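HNH endonuclease (Geobacillus virus E2, PDB 5H0M) nicks DNA as a bacteriophage endonuclease of the HNH family, probably by metal-assisted hydrolysis of a phosphodiester bond. Local coordinates at residues A67-D72 with M107-S112; L75-K81 with Q111-C117; I90-I94 with H118-T122. All coordinates share one frame. Numbering follows the deposited sequence.

How the contacts relate
The three contacts meet around the two-stranded antiparallel sheet of 90-93 and 110-113. Contacts 1 and 2 share Q111 and S112, and their centres are about 11 Å apart. Contact 1 sets helix 59-71 against strand 110-113. Contact 2 holds the four-cysteine zinc, with the S112 side chain about 9 Å away. Contact 3 lies about 8 Å from contact 2 and about 12 Å from contact 1, centre to centre. It brings helix 115-129 onto strand 90-93, with the H118 side chain about 8 Å from zinc. L113 N to I90 O, 2.8 Å, a probable hydrogen bond, joins contacts 2 and 3. As in other HNH nucleases, D92, H93 and H118 probably line the active site, distinct from the zinc site.

Contact 1: A67-D72 with M107-S112; sequences AVLAKD and MDNLQS
V68 forms the apolar centre. Its CA-CB bond (chi1 t) points toward segment 107-112, with V68 CG2 3.8 Å from L110 CB and 4.1 Å from M107 CE. M107, in a short 3-10 segment, uses rotamer m, t, p. M107 CE also reaches K71 CD at 3.7 Å. Residues 67-71 are helical and 110-112 extended. Their axes cross at -56°, 7.8 Å apart at closest approach. V68 CA faces M107 CA at 6.7 Å, and L69 CA faces S112 CA at 5.9 Å. At the polar edge D72, the first residue after the helix, takes chi1 m. D72 OD2 accepts from S112 OG at 2.7 Å and S112 N at 3.1 Å. K71 NZ makes a salt bridge to D72 OD1 and donates to waters 1 and 2, each at 2.9 Å. Water 2 also lies 2.7 Å from M107 O. This joins helix 59-71 to the second strand of the beta-beta-alpha fold. One buried carboxylate thus fixes both backbone and hydroxyl of S112, while K71 offsets its charge.

Contact 2: L75-K81 with Q111-C117; sequences LCQHCLK and QSLCQAC. With ZN (zinc ion), chain B.
H78 lays one ring face over L113 CD2, which sits 3.6 Å from the ring centroid, 11° off the normal, in a CH-pi contact. At the ring edge H78 NE2 donates to Q111 OE1 at 2.8 Å. H78 ND1 is 2.8 Å from water 3, which donates to C117 O at 2.8 Å. Residues 77-81 form a short helix, 111-113 a strand, and 115-117 the start of helix 115-129. The 77-81 axis runs at 84° to the strand, 7.6 Å away at closest approach. C76 CA and L113 CA lie 4.2 Å apart, and Q77 N donates to S112 O at 2.9 Å. Zinc is bound by C76 SG, C79 SG and C117 SG at 2.3 Å each, and by C114 SG at 2.4 Å. Chi1 is t for C76, m for C79 and C117, and p for C114. C76 and C114 are N-caps: C79 N donates to C76 SG and C117 N to C114 SG, both at 3.4 Å. C114 N also donates to C76 SG at 3.3 Å. Two CxxC pairs around one zinc are characteristic of a Cys4 site, probably structural rather than catalytic, and the N-H...S bonds temper the thiolates' negative charge.

Contact 3: I90-I94 with H118-T122; sequences IVDHI and HNRKT
H118 begins the segment, one turn into helix 115-129. Its CA-CB bond (chi1 t) points toward strand 90-93. I90 CD1 lies over one face of its ring, and I90 CG2 is 4.1 Å from H118 CB. Water 5 lies 2.9 Å from H118 NE2 and donates to D92 OD1 at 3.0 Å. One turn on, K121 extends over the end of the strand with rotamer t, t, t, m. K121 NZ donates to H93 O at 2.8 Å and I94 O at 3.2 Å, and makes a salt bridge to D92 OD2 at 3.1 Å and a second to D125. T122 OG1 donates to H118 O at 2.9 Å. Water 4 bridges T122 OG1 and D92 OD2. Strand and helix axes run at 18°, 10.6 Å apart at closest approach. This pairing is characteristic of the beta-beta-alpha metal finger. By analogy with other HNH nucleases, H93 would be the general base and D92 and H118 would bind the catalytic metal, but no metal is bound to them here. H93 NE2 is hydrogen-bonded to R104 O. V91, its CA-CB bond away from helix 115-129, packs on helix 59-71, so the sheet with strand 110-113 lies between the two helices.

Contact 1: A67-D72 with M107-S112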
loop_
_atom_site.group_PDB
_atom_site.type_symbol
_atom_site.label_atom_id
_atom_site.label_comp_id
_atom_site.label_asym_id
_atom_site.label_seq_id
_atom_site.Cartn_x
_atom_site.Cartn_y
_atom_site.Cartn_z
ATOM N N ALA A 67 -5.794 -11.533 -0.080
ATOM C CA ALA A 67 -4.728 -12.522 -0.080
ATOM C C ALA A 67 -3.601 -12.106 0.872
ATOM O O ALA A 67 -3.034 -12.927 1.581
ATOM C CB ALA A 67 -4.193 -12.745 -1.483
ATOM N N VAL A 68 -3.268 -10.814 0.869
ATOM C CA VAL A 68 -2.211 -10.308 1.748
ATOM C C VAL A 68 -2.632 -10.379 3.215
ATOM O O VAL A 68 -1.875 -10.834 4.074
ATOM C CB VAL A 68 -1.814 -8.867 1.354
ATOM C CG1 VAL A 68 -0.841 -8.262 2.361
ATOM C CG2 VAL A 68 -1.185 -8.837 -0.027
ATOM N N LEU A 69 -3.842 -9.931 3.517
ATOM C CA LEU A 69 -4.323 -9.996 4.899
ATOM C C LEU A 69 -4.333 -11.434 5.388
ATOM O O LEU A 69 -3.933 -11.716 6.513
ATOM C CB LEU A 69 -5.710 -9.391 5.022
ATOM C CG LEU A 69 -5.739 -7.862 4.941
ATOM C CD1 LEU A 69 -7.148 -7.398 4.610
ATOM C CD2 LEU A 69 -5.235 -7.234 6.223
ATOM N N ALA A 70 -4.779 -12.339 4.537
ATOM C CA ALA A 70 -4.834 -13.741 4.929
ATOM C C ALA A 70 -3.444 -14.306 5.192
ATOM O O ALA A 70 -3.224 -14.973 6.220
ATOM C CB ALA A 70 -5.545 -14.566 3.865
ATOM N N LYS A 71 -2.507 -14.026 4.289
ATOM C CA LYS A 71 -1.090 -14.441 4.431
ATOM C C LYS A 71 -0.500 -13.910 5.723
ATOM O O LYS A 71 0.256 -14.601 6.400
ATOM C CB LYS A 71 -0.259 -13.960 3.225
ATOM C CG LYS A 71 1.252 -14.059 3.394
ATOM C CD LYS A 71 1.983 -13.388 2.253
ATOM C CE LYS A 71 2.059 -11.882 2.419
ATOM N NZ LYS A 71 3.069 -11.448 3.429
ATOM N N ASP A 72 -0.863 -12.679 6.056
ATOM C CA ASP A 72 -0.383 -11.991 7.248
ATOM C C ASP A 72 -1.175 -12.341 8.517
ATOM O O ASP A 72 -0.918 -11.791 9.594
ATOM C CB ASP A 72 -0.412 -10.475 7.002
ATOM C CG ASP A 72 0.672 -10.016 6.055
ATOM O OD1 ASP A 72 1.623 -10.804 5.802
ATOM O OD2 ASP A 72 0.579 -8.870 5.572
ATOM N N MET A 107 2.817 -9.162 -4.177
ATOM C CA MET A 107 2.625 -9.435 -2.756
ATOM C C MET A 107 3.827 -9.027 -1.918
ATOM O O MET A 107 3.653 -8.563 -0.797
ATOM C CB MET A 107 2.196 -10.883 -2.529
ATOM C CG MET A 107 0.732 -11.045 -2.936
ATOM S SD MET A 107 0.133 -12.693 -2.632
ATOM C CE MET A 107 0.070 -12.660 -0.852
ATOM N N ASP A 108 5.029 -9.134 -2.476
ATOM C CA ASP A 108 6.219 -8.675 -1.768
ATOM C C ASP A 108 6.349 -7.159 -1.705
ATOM O O ASP A 108 7.286 -6.658 -1.097
ATOM C CB ASP A 108 7.496 -9.319 -2.322
ATOM C CG ASP A 108 7.820 -8.914 -3.738
ATOM O OD1 ASP A 108 7.038 -8.238 -4.421
ATOM O OD2 ASP A 108 8.924 -9.312 -4.208
ATOM N N ASN A 109 5.416 -6.443 -2.328
ATOM C CA ASN A 109 5.329 -4.994 -2.230
ATOM C C ASN A 109 4.127 -4.576 -1.394
ATOM O O ASN A 109 3.741 -3.416 -1.431
ATOM C CB ASN A 109 5.209 -4.355 -3.618
ATOM C CG ASN A 109 5.362 -2.852 -3.587
ATOM O OD1 ASN A 109 6.250 -2.331 -2.907
ATOM N ND2 ASN A 109 4.523 -2.145 -4.325
ATOM N N LEU A 110 3.541 -5.508 -0.637
ATOM C CA LEU A 110 2.319 -5.203 0.128
ATOM C C LEU A 110 2.430 -5.700 1.565
ATOM O O LEU A 110 2.883 -6.821 1.796
ATOM C CB LEU A 110 1.109 -5.853 -0.559
ATOM C CG LEU A 110 0.725 -5.220 -1.888
ATOM C CD1 LEU A 110 -0.207 -6.136 -2.655
ATOM C CD2 LEU A 110 0.136 -3.837 -1.716
ATOM N N GLN A 111 2.021 -4.868 2.523
ATOM C CA GLN A 111 2.024 -5.268 3.924
ATOM C C GLN A 111 0.735 -4.875 4.620
ATOM O O GLN A 111 0.215 -3.785 4.417
ATOM C CB GLN A 111 3.195 -4.654 4.684
ATOM C CG GLN A 111 4.555 -4.959 4.115
ATOM C CD GLN A 111 5.651 -4.377 4.984
ATOM O OE1 GLN A 111 5.907 -3.167 4.949
ATOM N NE2 GLN A 111 6.288 -5.225 5.770
ATOM N N SER A 112 0.262 -5.762 5.482
ATOM C CA SER A 112 -0.855 -5.449 6.362
ATOM C C SER A 112 -0.331 -4.620 7.528
ATOM O O SER A 112 0.681 -4.986 8.132
ATOM C CB SER A 112 -1.461 -6.740 6.908
ATOM O OG SER A 112 -1.819 -7.629 5.850
HETATM O O HOH W 1 2.926 -8.629 4.064
HETATM O O HOH W 2 4.502 -9.745 1.493
#

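Contact 2: L75-K81 with Q111-C117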
loop_
_atom_site.group_PDB
_atom_site.type_symbol
_atom_site.label_atom_id
_atom_site.label_comp_id
_atom_site.label_asym_id
_atom_site.label_seq_id
_atom_site.Cartn_x
_atom_site.Cartn_y
_atom_site.Cartn_z
ATOM N N LEU A 75 -2.494 -9.616 10.946
ATOM C CA LEU A 75 -1.617 -8.922 11.886
ATOM C C LEU A 75 -0.766 -7.854 11.222
ATOM O O LEU A 75 -0.243 -8.056 10.130
ATOM C CB LEU A 75 -0.669 -9.902 12.570
ATOM C CG LEU A 75 -1.345 -10.948 13.450
ATOM C CD1 LEU A 75 -0.281 -11.848 14.037
ATOM C CD2 LEU A 75 -2.166 -10.289 14.554
ATOM N N CYS A 76 -0.592 -6.738 11.912
ATOM C CA CYS A 76 0.307 -5.689 11.455
ATOM C C CYS A 76 1.724 -6.221 11.379
ATOM O O CYS A 76 2.269 -6.680 12.372
ATOM C CB CYS A 76 0.262 -4.487 12.375
ATOM S SG CYS A 76 1.455 -3.211 11.931
ATOM N N GLN A 77 2.325 -6.162 10.196
ATOM C CA GLN A 77 3.662 -6.734 9.984
ATOM C C GLN A 77 4.777 -5.894 10.567
ATOM O O GLN A 77 5.828 -6.424 10.899
ATOM C CB GLN A 77 3.879 -7.004 8.483
ATOM C CG GLN A 77 2.892 -8.013 7.919
ATOM C CD GLN A 77 2.977 -9.357 8.613
ATOM O OE1 GLN A 77 2.063 -9.778 9.337
ATOM N NE2 GLN A 77 4.089 -10.028 8.424
ATOM N N HIS A 78 4.568 -4.594 10.708
ATOM C CA HIS A 78 5.577 -3.759 11.356
ATOM C C HIS A 78 5.573 -3.989 12.850
ATOM O O HIS A 78 6.630 -4.161 13.440
ATOM C CB HIS A 78 5.353 -2.299 11.018
ATOM C CG HIS A 78 5.672 -1.979 9.601
ATOM N ND1 HIS A 78 5.856 -0.696 9.160
ATOM C CD2 HIS A 78 5.883 -2.780 8.529
ATOM C CE1 HIS A 78 6.138 -0.713 7.870
ATOM N NE2 HIS A 78 6.154 -1.969 7.465
ATOM N N CYS A 79 4.393 -4.039 13.450
ATOM C CA CYS A 79 4.290 -4.384 14.862
ATOM C C CYS A 79 4.891 -5.759 15.125
ATOM O O CYS A 79 5.631 -5.934 16.094
ATOM C CB CYS A 79 2.828 -4.366 15.312
ATOM S SG CYS A 79 2.127 -2.742 15.685
ATOM N N LEU A 80 4.620 -6.721 14.253
ATOM C CA LEU A 80 5.146 -8.072 14.465
ATOM C C LEU A 80 6.679 -8.072 14.494
ATOM O O LEU A 80 7.302 -8.737 15.337
ATOM C CB LEU A 80 4.625 -9.028 13.377
ATOM C CG LEU A 80 4.830 -10.523 13.617
ATOM C CD1 LEU A 80 4.089 -10.991 14.855
ATOM C CD2 LEU A 80 4.366 -11.297 12.390
ATOM N N LYS A 81 7.293 -7.320 13.596
ATOM C CA LYS A 81 8.751 -7.209 13.572
ATOM C C LYS A 81 9.316 -6.540 14.797
ATOM O O LYS A 81 10.442 -6.845 15.194
ATOM C CB LYS A 81 9.202 -6.534 12.299
ATOM C CG LYS A 81 8.964 -7.485 11.135
ATOM C CD LYS A 81 9.339 -6.949 9.766
ATOM C CE LYS A 81 8.564 -7.697 8.684
ATOM N NZ LYS A 81 9.158 -7.612 7.323
ATOM N N GLN A 111 2.021 -4.868 2.523
ATOM C CA GLN A 111 2.024 -5.268 3.924
ATOM C C GLN A 111 0.735 -4.875 4.620
ATOM O O GLN A 111 0.215 -3.785 4.417
ATOM C CB GLN A 111 3.195 -4.654 4.684
ATOM C CG GLN A 111 4.555 -4.959 4.115
ATOM C CD GLN A 111 5.651 -4.377 4.984
ATOM O OE1 GLN A 111 5.907 -3.167 4.949
ATOM N NE2 GLN A 111 6.288 -5.225 5.770
ATOM N N SER A 112 0.262 -5.762 5.482
ATOM C CA SER A 112 -0.855 -5.449 6.362
ATOM C C SER A 112 -0.331 -4.620 7.528
ATOM O O SER A 112 0.681 -4.986 8.132
ATOM C CB SER A 112 -1.461 -6.740 6.908
ATOM O OG SER A 112 -1.819 -7.629 5.850
ATOM N N LEU A 113 -1.010 -3.504 7.821
ATOM C CA LEU A 113 -0.561 -2.527 8.830
ATOM C C LEU A 113 -1.706 -2.083 9.720
ATOM O O LEU A 113 -2.856 -2.028 9.291
ATOM C CB LEU A 113 0.025 -1.271 8.175
ATOM C CG LEU A 113 1.256 -1.454 7.269
ATOM C CD1 LEU A 113 1.652 -0.112 6.689
ATOM C CD2 LEU A 113 2.412 -2.081 8.029
ATOM N N CYS A 114 -1.362 -1.761 10.968
ATOM C CA CYS A 114 -2.270 -1.049 11.853
ATOM C C CYS A 114 -2.245 0.435 11.492
ATOM O O CYS A 114 -1.430 0.889 10.694
ATOM C CB CYS A 114 -1.884 -1.265 13.322
ATOM S SG CYS A 114 -0.405 -0.405 13.864
ATOM N N GLN A 115 -3.158 1.207 12.060
ATOM C CA GLN A 115 -3.223 2.624 11.730
ATOM C C GLN A 115 -1.956 3.370 12.136
ATOM O O GLN A 115 -1.462 4.220 11.402
ATOM C CB GLN A 115 -4.437 3.269 12.393
ATOM C CG GLN A 115 -4.423 4.778 12.289
ATOM C CD GLN A 115 -5.652 5.398 12.876
ATOM O OE1 GLN A 115 -6.680 4.734 13.019
ATOM N NE2 GLN A 115 -5.568 6.683 13.198
ATOM N N ALA A 116 -1.451 3.097 13.332
ATOM C CA ALA A 116 -0.263 3.778 13.820
ATOM C C ALA A 116 0.935 3.520 12.929
ATOM O O ALA A 116 1.703 4.432 12.634
ATOM C CB ALA A 116 0.047 3.396 15.263
ATOM N N CYS A 117 1.096 2.271 12.490
ATOM C CA CYS A 117 2.191 1.935 11.589
ATOM C C CYS A 117 1.983 2.527 10.201
ATOM O O CYS A 117 2.933 2.929 9.564
ATOM C CB CYS A 117 2.392 0.429 11.524
ATOM S SG CYS A 117 3.131 -0.200 13.060
HETATM ZN ZN ZN B . 1.517 -1.751 13.711
HETATM O O HOH W 3 5.400 1.793 10.301
#

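Contact 3: I90-I94 with H118-T122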
loop_
_atom_site.group_PDB
_atom_site.type_symbol
_atom_site.label_atom_id
_atom_site.label_comp_id
_atom_site.label_asym_id
_atom_site.label_seq_id
_atom_site.Cartn_x
_atom_site.Cartn_y
_atom_site.Cartn_z
ATOM N N ILE A 90 -5.351 -2.068 7.315
ATOM C CA ILE A 90 -5.130 -1.580 5.956
ATOM C C ILE A 90 -4.003 -2.389 5.334
ATOM O O ILE A 90 -3.149 -2.893 6.049
ATOM C CB ILE A 90 -4.833 -0.065 5.977
ATOM C CG1 ILE A 90 -4.970 0.546 4.584
ATOM C CG2 ILE A 90 -3.495 0.221 6.607
ATOM C CD1 ILE A 90 -5.085 2.053 4.614
ATOM N N VAL A 91 -4.034 -2.539 4.015
ATOM C CA VAL A 91 -2.913 -3.108 3.274
ATOM C C VAL A 91 -2.275 -1.969 2.494
ATOM O O VAL A 91 -2.971 -1.293 1.721
ATOM C CB VAL A 91 -3.360 -4.218 2.315
ATOM C CG1 VAL A 91 -2.208 -4.735 1.479
ATOM C CG2 VAL A 91 -3.958 -5.372 3.098
ATOM N N ASP A 92 -0.973 -1.773 2.697
ATOM C CA ASP A 92 -0.233 -0.658 2.073
ATOM C C ASP A 92 0.857 -1.165 1.131
ATOM O O ASP A 92 1.508 -2.183 1.390
ATOM C CB ASP A 92 0.404 0.237 3.141
ATOM C CG ASP A 92 0.837 1.616 2.606
ATOM O OD1 ASP A 92 0.289 2.100 1.580
ATOM O OD2 ASP A 92 1.719 2.233 3.232
ATOM N N HIS A 93 1.049 -0.412 0.051
ATOM C CA HIS A 93 2.169 -0.605 -0.867
ATOM C C HIS A 93 3.457 -0.131 -0.238
ATOM O O HIS A 93 3.522 0.998 0.264
ATOM C CB HIS A 93 1.917 0.162 -2.160
ATOM C CG HIS A 93 0.808 -0.412 -2.984
ATOM N ND1 HIS A 93 -0.514 -0.148 -2.728
ATOM C CD2 HIS A 93 0.828 -1.262 -4.036
ATOM C CE1 HIS A 93 -1.268 -0.801 -3.596
ATOM N NE2 HIS A 93 -0.478 -1.497 -4.391
ATOM N N ILE A 94 4.488 -0.961 -0.290
ATOM C CA ILE A 94 5.789 -0.573 0.290
ATOM C C ILE A 94 6.399 0.544 -0.552
ATOM O O ILE A 94 6.620 1.656 -0.062
ATOM C CB ILE A 94 6.740 -1.760 0.421
ATOM C CG1 ILE A 94 6.166 -2.833 1.340
ATOM C CG2 ILE A 94 8.107 -1.260 0.881
ATOM C CD1 ILE A 94 7.013 -4.079 1.444
ATOM N N HIS A 118 0.746 2.614 9.733
ATOM C CA HIS A 118 0.485 3.279 8.451
ATOM C C HIS A 118 0.839 4.764 8.530
ATOM O O HIS A 118 1.432 5.335 7.612
ATOM C CB HIS A 118 -0.967 3.105 8.025
ATOM C CG HIS A 118 -1.260 3.694 6.680
ATOM N ND1 HIS A 118 -1.966 4.864 6.528
ATOM C CD2 HIS A 118 -0.925 3.290 5.431
ATOM C CE1 HIS A 118 -2.066 5.147 5.239
ATOM N NE2 HIS A 118 -1.452 4.204 4.554
ATOM N N ASN A 119 0.497 5.399 9.652
ATOM C CA ASN A 119 0.845 6.797 9.870
ATOM C C ASN A 119 2.353 7.003 9.918
ATOM O O ASN A 119 2.891 7.938 9.307
ATOM C CB ASN A 119 0.197 7.274 11.169
ATOM C CG ASN A 119 0.403 8.747 11.415
ATOM O OD1 ASN A 119 -0.171 9.591 10.716
ATOM N ND2 ASN A 119 1.225 9.074 12.408
ATOM N N ARG A 120 3.055 6.131 10.630
ATOM C CA ARG A 120 4.508 6.204 10.698
ATOM C C ARG A 120 5.108 6.040 9.312
ATOM O O ARG A 120 6.009 6.781 8.928
ATOM C CB ARG A 120 5.066 5.140 11.656
ATOM C CG ARG A 120 6.571 5.009 11.631
ATOM C CD ARG A 120 7.119 4.113 12.715
ATOM N NE ARG A 120 6.584 2.753 12.661
ATOM C CZ ARG A 120 6.955 1.763 13.472
ATOM N NH1 ARG A 120 7.873 1.965 14.415
ATOM N NH2 ARG A 120 6.412 0.557 13.341
ATOM N N LYS A 121 4.618 5.048 8.576
ATOM C CA LYS A 121 5.140 4.764 7.237
ATOM C C LYS A 121 4.894 5.935 6.304
ATOM O O LYS A 121 5.729 6.239 5.445
ATOM C CB LYS A 121 4.530 3.501 6.646
ATOM C CG LYS A 121 5.046 3.184 5.239
ATOM C CD LYS A 121 4.658 1.804 4.780
ATOM C CE LYS A 121 5.217 1.560 3.383
ATOM N NZ LYS A 121 4.641 2.441 2.334
ATOM N N THR A 122 3.761 6.610 6.458
ATOM C CA THR A 122 3.467 7.782 5.623
ATOM C C THR A 122 4.532 8.858 5.815
ATOM O O THR A 122 5.014 9.445 4.847
ATOM C CB THR A 122 2.067 8.328 5.920
ATOM O OG1 THR A 122 1.104 7.343 5.536
ATOM C CG2 THR A 122 1.801 9.633 5.168
HETATM O O HOH W 4 1.885 5.046 3.692
HETATM O O HOH W 5 -0.795 4.875 1.794
#